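Long-range contacts in hydroxylase (Rhodococcus sp., PDB 2OR0), which probably acts as a flavin-dependent hydroxylase that uses molecular oxygen and reduced flavin, on a fold related to the acyl-CoA dehydrogenases: residues Q67-Y71 with Q117-G122; Y74-P78 with E243-M248; A345-V349 with A377-L381. One frame throughout, in Å; residues are numbered along the deposited sequence.

Interaction 1 (Q67-Y71 with Q117-G122)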
ATOM      1  N   GLN A  67       7.448  -0.192 -12.244  1.00 34.05           N
ATOM      2  CA  GLN A  67       8.212   0.889 -12.865  1.00 34.96           C
ATOM      3  C   GLN A  67       8.329   0.658 -14.393  1.00 35.44           C
ATOM      4  O   GLN A  67       8.381  -0.498 -14.825  1.00 34.76           O
ATOM      5  CB  GLN A  67       9.592   0.920 -12.224  1.00 34.61           C
ATOM      6  CG  GLN A  67      10.409   2.179 -12.459  1.00 35.87           C
ATOM      7  CD  GLN A  67      11.406   2.406 -11.343  1.00 37.36           C
ATOM      8  OE1 GLN A  67      11.062   2.289 -10.156  1.00 37.64           O
ATOM      9  NE2 GLN A  67      12.652   2.731 -11.703  1.00 35.67           N
ATOM     10  N   PRO A  68       8.337   1.744 -15.207  1.00 35.98           N
ATOM     11  CA  PRO A  68       8.603   1.591 -16.669  1.00 36.69           C
ATOM     12  C   PRO A  68       9.930   0.893 -16.964  1.00 37.04           C
ATOM     13  O   PRO A  68      10.905   1.077 -16.229  1.00 36.50           O
ATOM     14  CB  PRO A  68       8.642   3.042 -17.190  1.00 36.30           C
ATOM     15  CG  PRO A  68       7.842   3.830 -16.194  1.00 36.58           C
ATOM     16  CD  PRO A  68       8.065   3.150 -14.842  1.00 35.72           C
ATOM     17  N   ARG A  69       9.947   0.070 -18.018  1.00 38.95           N
ATOM     18  CA  ARG A  69      11.180  -0.619 -18.466  1.00 40.85           C
ATOM     19  C   ARG A  69      12.252   0.376 -18.879  1.00 39.68           C
ATOM     20  O   ARG A  69      13.443   0.120 -18.683  1.00 39.36           O
ATOM     21  CB  ARG A  69      10.894  -1.594 -19.624  1.00 41.27           C
ATOM     22  CG  ARG A  69      10.269  -2.903 -19.172  1.00 44.07           C
ATOM     23  CD  ARG A  69       9.796  -3.738 -20.370  1.00 45.52           C
ATOM     24  NE  ARG A  69       8.808  -4.751 -19.987  1.00 53.00           N
ATOM     25  CZ  ARG A  69       9.110  -5.942 -19.466  1.00 56.92           C
ATOM     26  NH1 ARG A  69      10.388  -6.279 -19.246  1.00 58.84           N
ATOM     27  NH2 ARG A  69       8.130  -6.799 -19.159  1.00 58.15           N
ATOM     28  N   LEU A  70      11.822   1.510 -19.435  1.00 39.61           N
ATOM     29  CA  LEU A  70      12.735   2.603 -19.758  1.00 39.36           C
ATOM     30  C   LEU A  70      13.612   2.930 -18.552  1.00 39.36           C
ATOM     31  O   LEU A  70      14.811   3.170 -18.696  1.00 38.49           O
ATOM     32  CB  LEU A  70      11.976   3.841 -20.255  1.00 39.76           C
ATOM     33  CG  LEU A  70      12.753   5.105 -20.667  1.00 40.34           C
ATOM     34  CD1 LEU A  70      13.728   4.853 -21.852  1.00 41.95           C
ATOM     35  CD2 LEU A  70      11.792   6.227 -21.028  1.00 39.28           C
ATOM     36  N   TYR A  71      13.025   2.897 -17.350  1.00 38.69           N
ATOM     37  CA  TYR A  71      13.792   3.210 -16.166  1.00 38.11           C
ATOM     38  C   TYR A  71      14.089   2.012 -15.272  1.00 38.64           C
ATOM     39  O   TYR A  71      14.052   2.129 -14.038  1.00 39.17           O
ATOM     40  CB  TYR A  71      13.168   4.381 -15.408  1.00 37.75           C
ATOM     41  CG  TYR A  71      13.149   5.679 -16.187  1.00 36.27           C
ATOM     42  CD1 TYR A  71      14.293   6.473 -16.297  1.00 36.55           C
ATOM     43  CD2 TYR A  71      11.987   6.121 -16.798  1.00 36.89           C
ATOM     44  CE1 TYR A  71      14.273   7.670 -17.011  1.00 35.92           C
ATOM     45  CE2 TYR A  71      11.952   7.321 -17.507  1.00 36.65           C
ATOM     46  CZ  TYR A  71      13.101   8.084 -17.598  1.00 37.05           C
ATOM     47  OH  TYR A  71      13.059   9.261 -18.293  1.00 38.42           O
ATOM     48  N   GLN A 117       9.995  12.124 -14.643  1.00 35.06           N
ATOM     49  CA  GLN A 117      10.430  10.726 -14.593  1.00 35.10           C
ATOM     50  C   GLN A 117      11.948  10.677 -14.757  1.00 35.59           C
ATOM     51  O   GLN A 117      12.631   9.892 -14.099  1.00 35.73           O
ATOM     52  CB  GLN A 117       9.757   9.879 -15.690  1.00 34.19           C
ATOM     53  CG  GLN A 117       8.234   9.964 -15.767  1.00 34.38           C
ATOM     54  CD  GLN A 117       7.642   8.913 -16.697  1.00 35.09           C
ATOM     55  OE1 GLN A 117       8.140   7.786 -16.771  1.00 33.64           O
ATOM     56  NE2 GLN A 117       6.577   9.268 -17.397  1.00 32.53           N
ATOM     57  N   GLU A 118      12.460  11.536 -15.641  1.00 36.54           N
ATOM     58  CA  GLU A 118      13.894  11.647 -15.907  1.00 36.48           C
ATOM     59  C   GLU A 118      14.607  12.251 -14.693  1.00 36.20           C
ATOM     60  O   GLU A 118      15.669  11.778 -14.285  1.00 36.14           O
ATOM     61  CB  GLU A 118      14.108  12.480 -17.193  1.00 37.26           C
ATOM     62  CG  GLU A 118      15.559  12.643 -17.687  1.00 40.29           C
ATOM     63  CD  GLU A 118      16.343  11.320 -17.805  1.00 44.94           C
ATOM     64  OE1 GLU A 118      15.759  10.287 -18.210  1.00 45.02           O
ATOM     65  OE2 GLU A 118      17.564  11.326 -17.503  1.00 47.87           O
ATOM     66  N   GLU A 119      14.015  13.277 -14.088  1.00 35.89           N
ATOM     67  CA  GLU A 119      14.587  13.856 -12.860  1.00 36.53           C
ATOM     68  C   GLU A 119      14.723  12.829 -11.725  1.00 36.11           C
ATOM     69  O   GLU A 119      15.754  12.766 -11.034  1.00 36.38           O
ATOM     70  CB  GLU A 119      13.749  15.047 -12.391  1.00 36.74           C
ATOM     71  CG  GLU A 119      13.943  16.297 -13.233  1.00 38.77           C
ATOM     72  CD  GLU A 119      12.977  17.407 -12.867  1.00 39.83           C
ATOM     73  OE1 GLU A 119      11.940  17.135 -12.222  1.00 40.38           O
ATOM     74  OE2 GLU A 119      13.256  18.563 -13.234  1.00 40.80           O
ATOM     75  N   ILE A 120      13.688  12.005 -11.552  1.00 35.79           N
ATOM     76  CA  ILE A 120      13.647  11.028 -10.456  1.00 34.84           C
ATOM     77  C   ILE A 120      14.491   9.786 -10.726  1.00 35.33           C
ATOM     78  O   ILE A 120      15.278   9.354  -9.867  1.00 35.49           O
ATOM     79  CB  ILE A 120      12.162  10.676 -10.097  1.00 35.32           C
ATOM     80  CG1 ILE A 120      11.461  11.959  -9.591  1.00 33.48           C
ATOM     81  CG2 ILE A 120      12.086   9.492  -9.097  1.00 32.21           C
ATOM     82  CD1 ILE A 120       9.993  11.835  -9.293  1.00 35.48           C
ATOM     83  N   TRP A 121      14.349   9.221 -11.922  1.00 35.94           N
ATOM     84  CA  TRP A 121      15.011   7.947 -12.246  1.00 36.84           C
ATOM     85  C   TRP A 121      16.218   8.060 -13.185  1.00 38.13           C
ATOM     86  O   TRP A 121      16.983   7.101 -13.323  1.00 37.91           O
ATOM     87  CB  TRP A 121      14.002   6.974 -12.863  1.00 35.72           C
ATOM     88  CG  TRP A 121      12.924   6.500 -11.939  1.00 35.03           C
ATOM     89  CD1 TRP A 121      13.061   6.129 -10.615  1.00 35.08           C
ATOM     90  CD2 TRP A 121      11.546   6.326 -12.263  1.00 33.25           C
ATOM     91  NE1 TRP A 121      11.844   5.736 -10.111  1.00 33.73           N
ATOM     92  CE2 TRP A 121      10.898   5.846 -11.101  1.00 34.46           C
ATOM     93  CE3 TRP A 121      10.790   6.524 -13.425  1.00 33.13           C
ATOM     94  CZ2 TRP A 121       9.538   5.563 -11.074  1.00 33.19           C
ATOM     95  CZ3 TRP A 121       9.443   6.249 -13.399  1.00 34.43           C
ATOM     96  CH2 TRP A 121       8.825   5.767 -12.224  1.00 35.17           C
ATOM     97  N   GLY A 122      16.365   9.220 -13.831  1.00 39.95           N
ATOM     98  CA  GLY A 122      17.449   9.474 -14.802  1.00 41.75           C
ATOM     99  C   GLY A 122      18.830   8.989 -14.398  1.00 43.04           C
ATOM    100  O   GLY A 122      19.464   8.244 -15.136  1.00 44.06           O
TER

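Interaction 2 (Y74-P78 with E243-M248)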
ATOM      1  N   TYR A  74      10.006  -3.429 -14.192  1.00 36.67           N
ATOM      2  CA  TYR A  74       9.586  -4.737 -14.704  1.00 36.91           C
ATOM      3  C   TYR A  74       8.210  -4.760 -15.307  1.00 36.33           C
ATOM      4  O   TYR A  74       7.847  -5.752 -15.915  1.00 36.90           O
ATOM      5  CB  TYR A  74       9.665  -5.814 -13.622  1.00 37.38           C
ATOM      6  CG  TYR A  74      10.992  -5.875 -12.959  1.00 38.51           C
ATOM      7  CD1 TYR A  74      12.137  -6.219 -13.674  1.00 40.16           C
ATOM      8  CD2 TYR A  74      11.120  -5.578 -11.613  1.00 38.26           C
ATOM      9  CE1 TYR A  74      13.378  -6.262 -13.048  1.00 40.78           C
ATOM     10  CE2 TYR A  74      12.348  -5.619 -10.985  1.00 38.70           C
ATOM     11  CZ  TYR A  74      13.462  -5.952 -11.700  1.00 39.97           C
ATOM     12  OH  TYR A  74      14.671  -5.988 -11.053  1.00 41.57           O
ATOM     13  N   GLU A  75       7.445  -3.678 -15.153  1.00 35.82           N
ATOM     14  CA  GLU A  75       6.039  -3.631 -15.587  1.00 35.47           C
ATOM     15  C   GLU A  75       5.245  -4.924 -15.388  1.00 34.91           C
ATOM     16  O   GLU A  75       4.477  -5.335 -16.276  1.00 34.53           O
ATOM     17  CB  GLU A  75       5.917  -3.161 -17.045  1.00 36.05           C
ATOM     18  CG  GLU A  75       6.713  -1.895 -17.330  1.00 37.58           C
ATOM     19  CD  GLU A  75       6.780  -1.530 -18.816  1.00 37.80           C
ATOM     20  OE1 GLU A  75       5.992  -2.081 -19.624  1.00 40.62           O
ATOM     21  OE2 GLU A  75       7.628  -0.671 -19.153  1.00 40.76           O
ATOM     22  N   VAL A  76       5.377  -5.538 -14.206  1.00 33.86           N
ATOM     23  CA  VAL A  76       4.662  -6.795 -13.922  1.00 32.57           C
ATOM     24  C   VAL A  76       3.134  -6.660 -13.997  1.00 32.28           C
ATOM     25  O   VAL A  76       2.587  -5.560 -13.899  1.00 32.15           O
ATOM     26  CB  VAL A  76       5.151  -7.485 -12.597  1.00 32.53           C
ATOM     27  CG1 VAL A  76       6.661  -7.626 -12.614  1.00 33.00           C
ATOM     28  CG2 VAL A  76       4.697  -6.725 -11.350  1.00 31.18           C
ATOM     29  N   HIS A  77       2.459  -7.795 -14.209  1.00 31.49           N
ATOM     30  CA  HIS A  77       1.008  -7.894 -14.137  1.00 30.95           C
ATOM     31  C   HIS A  77       0.630  -7.557 -12.682  1.00 30.35           C
ATOM     32  O   HIS A  77       1.340  -7.955 -11.768  1.00 29.93           O
ATOM     33  CB  HIS A  77       0.589  -9.343 -14.465  1.00 30.67           C
ATOM     34  CG  HIS A  77      -0.887  -9.546 -14.570  1.00 30.86           C
ATOM     35  ND1 HIS A  77      -1.692  -9.782 -13.474  1.00 29.34           N
ATOM     36  CD2 HIS A  77      -1.709  -9.540 -15.645  1.00 30.88           C
ATOM     37  CE1 HIS A  77      -2.944  -9.907 -13.872  1.00 29.52           C
ATOM     38  NE2 HIS A  77      -2.983  -9.761 -15.184  1.00 29.33           N
ATOM     39  N   PRO A  78      -0.487  -6.839 -12.465  1.00 30.18           N
ATOM     40  CA  PRO A  78      -0.953  -6.520 -11.095  1.00 29.90           C
ATOM     41  C   PRO A  78      -0.970  -7.725 -10.130  1.00 29.42           C
ATOM     42  O   PRO A  78      -0.707  -7.554  -8.930  1.00 29.06           O
ATOM     43  CB  PRO A  78      -2.384  -6.024 -11.329  1.00 29.78           C
ATOM     44  CG  PRO A  78      -2.352  -5.436 -12.679  1.00 30.37           C
ATOM     45  CD  PRO A  78      -1.388  -6.282 -13.485  1.00 30.22           C
ATOM     46  N   GLU A 243       1.004   0.263 -22.757  1.00 37.24           N
ATOM     47  CA  GLU A 243       1.023  -0.868 -21.839  1.00 36.48           C
ATOM     48  C   GLU A 243      -0.287  -0.975 -21.026  1.00 35.98           C
ATOM     49  O   GLU A 243      -0.699   0.010 -20.393  1.00 36.20           O
ATOM     50  CB  GLU A 243       2.237  -0.780 -20.907  1.00 36.37           C
ATOM     51  CG  GLU A 243       3.580  -0.606 -21.604  1.00 36.52           C
ATOM     52  CD  GLU A 243       4.012   0.856 -21.781  1.00 36.28           C
ATOM     53  OE1 GLU A 243       3.165   1.775 -21.798  1.00 37.62           O
ATOM     54  OE2 GLU A 243       5.221   1.078 -21.931  1.00 36.73           O
ATOM     55  N   PRO A 244      -0.946  -2.160 -21.046  1.00 35.01           N
ATOM     56  CA  PRO A 244      -2.191  -2.273 -20.283  1.00 34.18           C
ATOM     57  C   PRO A 244      -1.997  -1.987 -18.783  1.00 32.85           C
ATOM     58  O   PRO A 244      -2.880  -1.414 -18.176  1.00 31.83           O
ATOM     59  CB  PRO A 244      -2.642  -3.714 -20.531  1.00 33.75           C
ATOM     60  CG  PRO A 244      -1.993  -4.080 -21.872  1.00 35.12           C
ATOM     61  CD  PRO A 244      -0.632  -3.419 -21.755  1.00 35.31           C
ATOM     62  N   LEU A 245      -0.841  -2.349 -18.225  1.00 32.04           N
ATOM     63  CA  LEU A 245      -0.566  -2.071 -16.823  1.00 31.49           C
ATOM     64  C   LEU A 245      -0.850  -0.598 -16.499  1.00 31.55           C
ATOM     65  O   LEU A 245      -1.594  -0.291 -15.552  1.00 30.73           O
ATOM     66  CB  LEU A 245       0.858  -2.443 -16.435  1.00 31.01           C
ATOM     67  CG  LEU A 245       1.258  -1.942 -15.032  1.00 30.70           C
ATOM     68  CD1 LEU A 245       0.452  -2.644 -13.890  1.00 27.65           C
ATOM     69  CD2 LEU A 245       2.734  -2.105 -14.855  1.00 29.15           C
ATOM     70  N   PHE A 246      -0.307   0.299 -17.322  1.00 30.81           N
ATOM     71  CA  PHE A 246      -0.386   1.729 -17.043  1.00 30.41           C
ATOM     72  C   PHE A 246      -1.714   2.330 -17.372  1.00 29.95           C
ATOM     73  O   PHE A 246      -1.935   3.512 -17.125  1.00 30.45           O
ATOM     74  CB  PHE A 246       0.767   2.483 -17.711  1.00 30.34           C
ATOM     75  CG  PHE A 246       2.089   2.049 -17.221  1.00 30.29           C
ATOM     76  CD1 PHE A 246       2.356   2.027 -15.851  1.00 27.90           C
ATOM     77  CD2 PHE A 246       3.071   1.623 -18.104  1.00 30.34           C
ATOM     78  CE1 PHE A 246       3.583   1.609 -15.376  1.00 29.71           C
ATOM     79  CE2 PHE A 246       4.305   1.209 -17.628  1.00 29.80           C
ATOM     80  CZ  PHE A 246       4.557   1.198 -16.251  1.00 31.22           C
ATOM     81  N   ASN A 247      -2.624   1.520 -17.897  1.00 29.55           N
ATOM     82  CA  ASN A 247      -3.969   2.006 -18.110  1.00 29.32           C
ATOM     83  C   ASN A 247      -4.989   1.458 -17.125  1.00 29.12           C
ATOM     84  O   ASN A 247      -6.189   1.630 -17.312  1.00 28.58           O
ATOM     85  CB  ASN A 247      -4.410   1.796 -19.554  1.00 29.44           C
ATOM     86  CG  ASN A 247      -3.604   2.641 -20.522  1.00 30.58           C
ATOM     87  OD1 ASN A 247      -3.992   3.767 -20.828  1.00 31.11           O
ATOM     88  ND2 ASN A 247      -2.476   2.106 -20.994  1.00 30.01           N
HETATM   89  N   MSE A 248      -4.498   0.794 -16.083  1.00 29.30           N
HETATM   90  CA  MSE A 248      -5.372   0.276 -14.995  1.00 30.08           C
HETATM   91  C   MSE A 248      -6.040   1.422 -14.197  1.00 29.85           C
HETATM   92  O   MSE A 248      -5.493   2.517 -14.128  1.00 29.52           O
HETATM   93  CB  MSE A 248      -4.553  -0.622 -14.062  1.00 29.06           C
HETATM   94  CG  MSE A 248      -4.114  -1.951 -14.691  1.00 30.77           C
HETATM   95 SE   MSE A 248      -5.575  -3.220 -14.752  0.75 35.38          SE
HETATM   96  CE  MSE A 248      -5.763  -3.571 -12.785  1.00 36.91           C
TER

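Interaction 3 (A345-V349 with A377-L381)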
ATOM      1  N   ALA A 345      -9.574  -6.454   3.222  1.00 20.99           N
ATOM      2  CA  ALA A 345      -8.790  -6.020   4.396  1.00 20.58           C
ATOM      3  C   ALA A 345      -9.505  -6.388   5.710  1.00 19.43           C
ATOM      4  O   ALA A 345      -8.898  -6.970   6.609  1.00 19.75           O
ATOM      5  CB  ALA A 345      -8.496  -4.510   4.346  1.00 20.11           C
ATOM      6  N   TRP A 346     -10.791  -6.076   5.798  1.00 18.73           N
ATOM      7  CA  TRP A 346     -11.536  -6.284   7.017  1.00 20.53           C
ATOM      8  C   TRP A 346     -11.653  -7.786   7.396  1.00 21.59           C
ATOM      9  O   TRP A 346     -11.486  -8.155   8.566  1.00 21.32           O
ATOM     10  CB  TRP A 346     -12.928  -5.658   6.915  1.00 20.02           C
ATOM     11  CG  TRP A 346     -12.911  -4.132   7.129  1.00 22.87           C
ATOM     12  CD1 TRP A 346     -12.463  -3.156   6.234  1.00 22.75           C
ATOM     13  CD2 TRP A 346     -13.345  -3.423   8.305  1.00 21.13           C
ATOM     14  NE1 TRP A 346     -12.643  -1.890   6.792  1.00 21.63           N
ATOM     15  CE2 TRP A 346     -13.155  -2.032   8.059  1.00 23.21           C
ATOM     16  CE3 TRP A 346     -13.897  -3.829   9.533  1.00 21.96           C
ATOM     17  CZ2 TRP A 346     -13.496  -1.055   8.996  1.00 21.99           C
ATOM     18  CZ3 TRP A 346     -14.232  -2.842  10.483  1.00 22.06           C
ATOM     19  CH2 TRP A 346     -14.029  -1.476  10.198  1.00 22.06           C
ATOM     20  N   ARG A 347     -11.946  -8.615   6.392  1.00 21.34           N
ATOM     21  CA  ARG A 347     -12.088 -10.062   6.554  1.00 21.43           C
ATOM     22  C   ARG A 347     -10.809 -10.665   7.141  1.00 20.54           C
ATOM     23  O   ARG A 347     -10.864 -11.460   8.066  1.00 20.61           O
ATOM     24  CB  ARG A 347     -12.447 -10.727   5.194  1.00 20.46           C
ATOM     25  CG  ARG A 347     -12.894 -12.214   5.298  1.00 24.18           C
ATOM     26  CD  ARG A 347     -13.240 -12.796   3.904  1.00 20.45           C
ATOM     27  NE  ARG A 347     -14.219 -11.957   3.194  1.00 22.18           N
ATOM     28  CZ  ARG A 347     -13.950 -11.180   2.141  1.00 20.51           C
ATOM     29  NH1 ARG A 347     -12.730 -11.129   1.615  1.00 21.82           N
ATOM     30  NH2 ARG A 347     -14.908 -10.461   1.607  1.00 20.21           N
ATOM     31  N   ALA A 348      -9.675 -10.262   6.596  1.00 19.61           N
ATOM     32  CA  ALA A 348      -8.372 -10.798   6.957  1.00 19.37           C
ATOM     33  C   ALA A 348      -8.000 -10.352   8.363  1.00 19.90           C
ATOM     34  O   ALA A 348      -7.558 -11.158   9.185  1.00 19.82           O
ATOM     35  CB  ALA A 348      -7.347 -10.332   5.957  1.00 19.05           C
ATOM     36  N   VAL A 349      -8.230  -9.078   8.672  1.00 19.80           N
ATOM     37  CA  VAL A 349      -7.947  -8.606  10.034  1.00 19.51           C
ATOM     38  C   VAL A 349      -8.820  -9.284  11.097  1.00 20.71           C
ATOM     39  O   VAL A 349      -8.297  -9.711  12.137  1.00 19.12           O
ATOM     40  CB  VAL A 349      -7.967  -7.071  10.165  1.00 19.23           C
ATOM     41  CG1 VAL A 349      -7.691  -6.673  11.619  1.00 17.69           C
ATOM     42  CG2 VAL A 349      -6.909  -6.457   9.228  1.00 16.99           C
ATOM     43  N   ALA A 377      -1.368  -5.425  11.401  1.00 22.85           N
ATOM     44  CA  ALA A 377      -2.587  -5.575  10.607  1.00 22.40           C
ATOM     45  C   ALA A 377      -3.592  -4.514  11.007  1.00 21.91           C
ATOM     46  O   ALA A 377      -4.230  -3.925  10.167  1.00 21.92           O
ATOM     47  CB  ALA A 377      -3.209  -6.990  10.773  1.00 22.00           C
ATOM     48  N   HIS A 378      -3.760  -4.317  12.308  1.00 21.93           N
ATOM     49  CA  HIS A 378      -4.622  -3.234  12.841  1.00 21.20           C
ATOM     50  C   HIS A 378      -4.169  -1.825  12.472  1.00 20.69           C
ATOM     51  O   HIS A 378      -4.995  -0.984  12.127  1.00 21.58           O
ATOM     52  CB  HIS A 378      -4.778  -3.381  14.352  1.00 19.99           C
ATOM     53  CG  HIS A 378      -5.702  -4.486  14.704  1.00 21.96           C
ATOM     54  ND1 HIS A 378      -7.070  -4.361  14.613  1.00 23.55           N
ATOM     55  CD2 HIS A 378      -5.461  -5.773  15.035  1.00 23.11           C
ATOM     56  CE1 HIS A 378      -7.635  -5.514  14.925  1.00 24.92           C
ATOM     57  NE2 HIS A 378      -6.678  -6.391  15.166  1.00 23.79           N
ATOM     58  N   ALA A 379      -2.879  -1.554  12.557  1.00 21.42           N
ATOM     59  CA  ALA A 379      -2.376  -0.272  12.018  1.00 22.34           C
ATOM     60  C   ALA A 379      -2.742  -0.105  10.547  1.00 22.76           C
ATOM     61  O   ALA A 379      -3.251   0.947  10.158  1.00 23.04           O
ATOM     62  CB  ALA A 379      -0.908  -0.175  12.172  1.00 21.76           C
ATOM     63  N   GLY A 380      -2.464  -1.129   9.725  1.00 22.72           N
ATOM     64  CA  GLY A 380      -2.844  -1.077   8.297  1.00 22.65           C
ATOM     65  C   GLY A 380      -4.332  -0.850   8.030  1.00 23.13           C
ATOM     66  O   GLY A 380      -4.713  -0.136   7.094  1.00 23.36           O
ATOM     67  N   LEU A 381      -5.194  -1.428   8.864  1.00 23.29           N
ATOM     68  CA  LEU A 381      -6.648  -1.294   8.677  1.00 24.06           C
ATOM     69  C   LEU A 381      -7.150   0.131   8.858  1.00 25.02           C
ATOM     70  O   LEU A 381      -8.245   0.467   8.360  1.00 25.11           O
ATOM     71  CB  LEU A 381      -7.435  -2.233   9.643  1.00 24.42           C
ATOM     72  CG  LEU A 381      -8.936  -2.434   9.370  1.00 23.56           C
ATOM     73  CD1 LEU A 381      -9.109  -3.023   7.971  1.00 22.99           C
ATOM     74  CD2 LEU A 381      -9.668  -3.338  10.417  1.00 24.31           C
TER

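Interaction 1 (Q67-Y71 with Q117-G122)
The phenol of Y71 and the indole of W121 carry the aromatic part of this contact. Their rings meet obliquely, planes 42° apart, and Y71 CD1 lies 3.5 Å from W121 CB. Q117 O sits over one face of the Y71 ring, offset toward its rim. Stacking comes from Q67: its amide lies nearly flat on the indole, planes 15° apart, with CD 3.5 Å from W121 CE2, and its CG makes a CH-pi contact 3.9 Å from the centroid of the six-membered ring. CG of Q67 is anti to the backbone N (chi1 -165°), and the extended chain carries the amide over the ring. There NE2 holds it flat by donating to Y71 O at 2.8 Å and also to N125 O. I120 CG2 lies over the opposite face of the indole, toward its rim, and P68 CD packs 3.7 Å from W121 CZ3. The polar link is Y71 OH, which donates to E118 OE1 (2.9 Å) on its anti side; OE1 lies at the edge of the phenol ring, near its plane. The loop before helix 78-91 thus packs on the last turn or so of helix 114-121, in the N-terminal helical part of what is probably an acyl-CoA dehydrogenase-like fold.

Interaction 2 (Y74-P78 with E243-M248)
Two first torsions shape this contact. CG of E75 is anti to its carbonyl carbon (chi1 -49°) and the chain runs on extended, which carries its carboxylate to F246 and E243; CG of L245 lies anti to its backbone N (chi1 170°), which sends both methyls to V76 O, CD2 also to E75 CA and CD1 on to P78 CD. The contact joins the loop leading into helix 78-91 to the short 3-10 turn that precedes helix 250-277, in what is probably an acyl-CoA dehydrogenase-like fold. L245 CD2 lies 3.7 Å from E75 CA, and L245 CD1 is 3.6 Å from V76 O. P78 CD packs 4.1 Å from L245 CD1, the two side chains lying alongside and pointing opposite ways, and M253 of helix 250-277 packs against P78, L245 and M248. H77 stands at the N-cap of helix 78-91, its ND1 bonded to the backbone N of R79.

The other end of the contact is polar. The E75 carboxylate is inclined 64° to the F246 ring and comes at it obliquely, CD 3.9 Å from F246 CE2. E75 OE1 rests against E243 CG at 3.5 Å and stands 4.0 Å from E243 OE2. Two like charges at this distance would probably repel, but each has a partner elsewhere: E75 OE2 accepts from R69 N, and E243 OE2 forms a salt bridge with R241. No hydrogen bond joins the two segments. At the apolar end, selenomethionine M248 folds back so that its CE reaches 3.9 Å from P78 CG.

Interaction 3 (A345-V349 with A377-L381)
Two flat groups, the W346 indole and the H378 imidazole, are each met over one face by methyls of the opposite helix. The W346 face takes both methyls of L381: CD1 stands over the five-membered ring, 3.9 Å from its centroid and 13° off the normal, a CH-pi contact, and CD2 lies over the centre of the indole. On the H378 ring V349 CG1 sits 3.7 Å from the centroid, offset toward the rim and nearest to CE1. Both rings are held by hydrogen bonds outside the segments, from W346 NE1 to H386 O and between H378 NE2 and D353 OD1, while W374 meets the imidazole edge-to-face. V349 has CG1 anti to its backbone N (chi1 179°), aimed at the imidazole, which leaves CG2 to pack 4.0 Å from A377 CB. L381 CD1 also touches A345 CB at 4.0 Å, and L381 CD2 lies 4.1 Å from V349 CG1. Replacing W346 with an alanine would probably leave L381 without its aromatic platform and H386 O without this donor. The helix segments run at 158°, axes 10.3 Å apart; this near-antiparallel pair fits the C-terminal helical bundle of the acyl-CoA dehydrogenase family, in whose range both segments lie.

Overall arrangement
Interactions 1 and 2 are neighbours, with centres about 15 Å apart; the loop between helices 51-60 and 78-91 supplies a segment to each and ties them together, and along the chain their segments alternate. Interaction 3 lies on the opposite side of the chain's centre, its nearest atoms about 23 Å from interaction 1 and about 15 Å from interaction 2. It is also the deepest, its centre about 12 Å from that of the chain, against about 16 Å for interaction 2 and 21 Å for interaction 1. Interaction 1 mixes aromatic packing with a hydrogen bond to an exposed glutamate; interaction 2 pairs an apolar end with acidic groups partnered elsewhere; interaction 3, helix against helix, is apolar and CH-pi throughout. Helix 250-277 touches both interactions 2 and 3.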